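Local coordinates for protein bifunctional endo-1,4-beta-xylanase A (Neocallimastix patriciarum, PDB 2VG9) that hydrolyses internal beta-1,4-xylosidic linkages of xylan as a family 11 endo-xylanase, here in a loop-swap mutant form, at residues S86-R92 with W118-P123. Sequence-based numbering, arbitrary orientation.
Sequences SASGNSR and WVDWVP. With CD (cadmium ion), chain B; ACT (acetate ion), chain D.
R92, in beta conformation on strand 89-100 with chi1, chi2 and chi3 p, t, p, lays one face of its guanidinium against the P123 ring (R92 NH2 to P123 CD 3.5 Å) and sets the same NH2 3.8 Å from CZ3 of W121, at the edge of the indole. The backbones run antiparallel. S91 and V119 form a hydrogen-bonded pair (CA-CA 5.3 Å; V119 N to S91 O 2.9 Å, S91 N to V119 O 3.3 Å), and R92 and W118 the non-hydrogen-bonded pair next to it, CA-CA 3.9 Å. R92 and W118 therefore share one face; S91 and V119 share the other, where S91 OG bonds to Q83 and Y81 of strand 73-86. This places the short strand 117-119 beside strand 89-100 in the beta-jelly-roll of family 11, near the corner at 87-88 where the chain passes from one sheet to the other. S91-V119 is the last bridge: the positive phi of D120 (phi/psi 75/-37) breaks the strand and bends the chain, with W121 and P123 still packing on N90 and R92. Water 1 links the side chains of R92 and N90 to the W121 carbonyl, accepting from R92 NE (3.1 Å) and donating to W121 O (2.9 Å) and N90 OD1 (3.3 Å). At the corner, S86 OG (chi1 t) accepts from G89 N at 2.8 Å, an ST motif, and lies 3.0 Å from D120 OD2. D120 chelates cadmium through OD1 (2.3 Å) and OD2 (2.5 Å), with water 2 at 2.5 Å from the metal.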
# COMPACT_ATOMS: atom_id res chain seq x y z
N SER A 86 12.18 13.77 9.84
CA SER A 86 12.82 12.53 9.43
C SER A 86 14.01 12.24 10.32
O SER A 86 15.01 12.95 10.27
CB SER A 86 13.21 12.57 7.95
OG SER A 86 13.75 11.33 7.55
N ALA A 87 13.90 11.26 11.20
CA ALA A 87 15.07 10.85 12.00
C ALA A 87 15.78 9.74 11.26
O ALA A 87 15.65 8.56 11.63
CB ALA A 87 14.63 10.37 13.39
N SER A 88 16.51 10.10 10.21
CA SER A 88 16.96 9.12 9.23
C SER A 88 15.79 8.25 8.77
O SER A 88 15.88 7.01 8.73
CB SER A 88 18.09 8.23 9.79
OG SER A 88 19.26 9.01 9.93
N GLY A 89 14.69 8.89 8.43
CA GLY A 89 13.47 8.15 8.15
C GLY A 89 12.96 8.33 6.73
O GLY A 89 13.68 8.81 5.85
N ASN A 90 11.73 7.88 6.50
CA ASN A 90 11.17 7.90 5.16
C ASN A 90 9.67 7.66 5.22
O ASN A 90 9.10 7.40 6.29
CB ASN A 90 11.87 6.86 4.29
CG ASN A 90 11.78 5.45 4.84
OD1 ASN A 90 10.74 4.82 4.72
ND2 ASN A 90 12.89 4.94 5.40
N SER A 91 9.02 7.81 4.08
CA SER A 91 7.61 7.50 4.00
C SER A 91 7.26 7.29 2.54
O SER A 91 8.06 7.59 1.63
CB SER A 91 6.75 8.59 4.67
OG SER A 91 6.95 9.84 4.08
N ARG A 92 6.07 6.74 2.30
CA ARG A 92 5.60 6.53 0.96
C ARG A 92 4.09 6.63 0.90
O ARG A 92 3.39 6.36 1.90
CB ARG A 92 6.03 5.14 0.48
CG ARG A 92 5.28 3.99 1.16
CD ARG A 92 5.86 2.65 0.71
NE ARG A 92 7.14 2.46 1.38
CZ ARG A 92 7.78 1.30 1.50
NH1 ARG A 92 7.28 0.17 0.98
NH2 ARG A 92 8.93 1.27 2.14
N TRP A 118 7.10 9.19 -2.44
CA TRP A 118 7.88 8.75 -1.29
C TRP A 118 8.80 9.90 -0.88
O TRP A 118 9.09 10.80 -1.68
CB TRP A 118 8.73 7.51 -1.59
CG TRP A 118 9.63 7.65 -2.81
CD1 TRP A 118 9.30 7.33 -4.11
CD2 TRP A 118 10.96 8.20 -2.85
NE1 TRP A 118 10.36 7.62 -4.95
CE2 TRP A 118 11.40 8.15 -4.19
CE3 TRP A 118 11.84 8.71 -1.87
CZ2 TRP A 118 12.68 8.61 -4.60
CZ3 TRP A 118 13.13 9.19 -2.28
CH2 TRP A 118 13.51 9.14 -3.64
N VAL A 119 9.29 9.83 0.34
CA VAL A 119 10.21 10.85 0.82
C VAL A 119 11.44 10.19 1.44
O VAL A 119 11.30 9.23 2.22
CB VAL A 119 9.55 11.84 1.79
CG1 VAL A 119 10.60 12.89 2.31
CG2 VAL A 119 8.33 12.54 1.10
N ASP A 120 12.62 10.67 1.00
CA ASP A 120 13.97 10.31 1.53
C ASP A 120 14.48 8.94 1.11
O ASP A 120 15.68 8.76 0.89
CB ASP A 120 14.05 10.43 3.06
CG ASP A 120 13.99 11.85 3.55
OD1 ASP A 120 14.35 12.78 2.82
OD2 ASP A 120 13.55 12.05 4.68
N TRP A 121 13.59 7.96 1.03
CA TRP A 121 14.01 6.59 0.71
C TRP A 121 12.84 5.79 0.20
O TRP A 121 11.71 5.92 0.69
CB TRP A 121 14.58 5.90 1.96
CG TRP A 121 15.11 4.50 1.73
CD1 TRP A 121 16.39 4.15 1.34
CD2 TRP A 121 14.40 3.27 1.91
NE1 TRP A 121 16.49 2.78 1.26
CE2 TRP A 121 15.29 2.22 1.60
CE3 TRP A 121 13.08 2.95 2.30
CZ2 TRP A 121 14.91 0.88 1.67
CZ3 TRP A 121 12.71 1.62 2.36
CH2 TRP A 121 13.62 0.60 2.05
N VAL A 122 13.13 4.92 -0.76
CA VAL A 122 12.13 3.99 -1.32
C VAL A 122 12.91 2.70 -1.56
O VAL A 122 14.13 2.77 -1.79
CB VAL A 122 11.51 4.59 -2.62
CG1 VAL A 122 12.56 4.67 -3.76
CG2 VAL A 122 10.28 3.81 -3.10
N PRO A 123 12.25 1.52 -1.42
CA PRO A 123 12.83 0.25 -1.84
C PRO A 123 13.31 0.25 -3.29
O PRO A 123 12.74 0.94 -4.15
CB PRO A 123 11.66 -0.75 -1.67
CG PRO A 123 10.82 -0.17 -0.63
CD PRO A 123 10.92 1.33 -0.78
CD CD B . 13.86 14.48 4.26
C ACT D . 15.51 1.80 5.79
O ACT D . 15.92 0.61 5.83
OXT ACT D . 14.29 1.98 6.04
CH3 ACT D . 16.41 2.96 5.47
O HOH W 1 9.51 4.37 1.72
O HOH W 2 11.84 15.02 5.53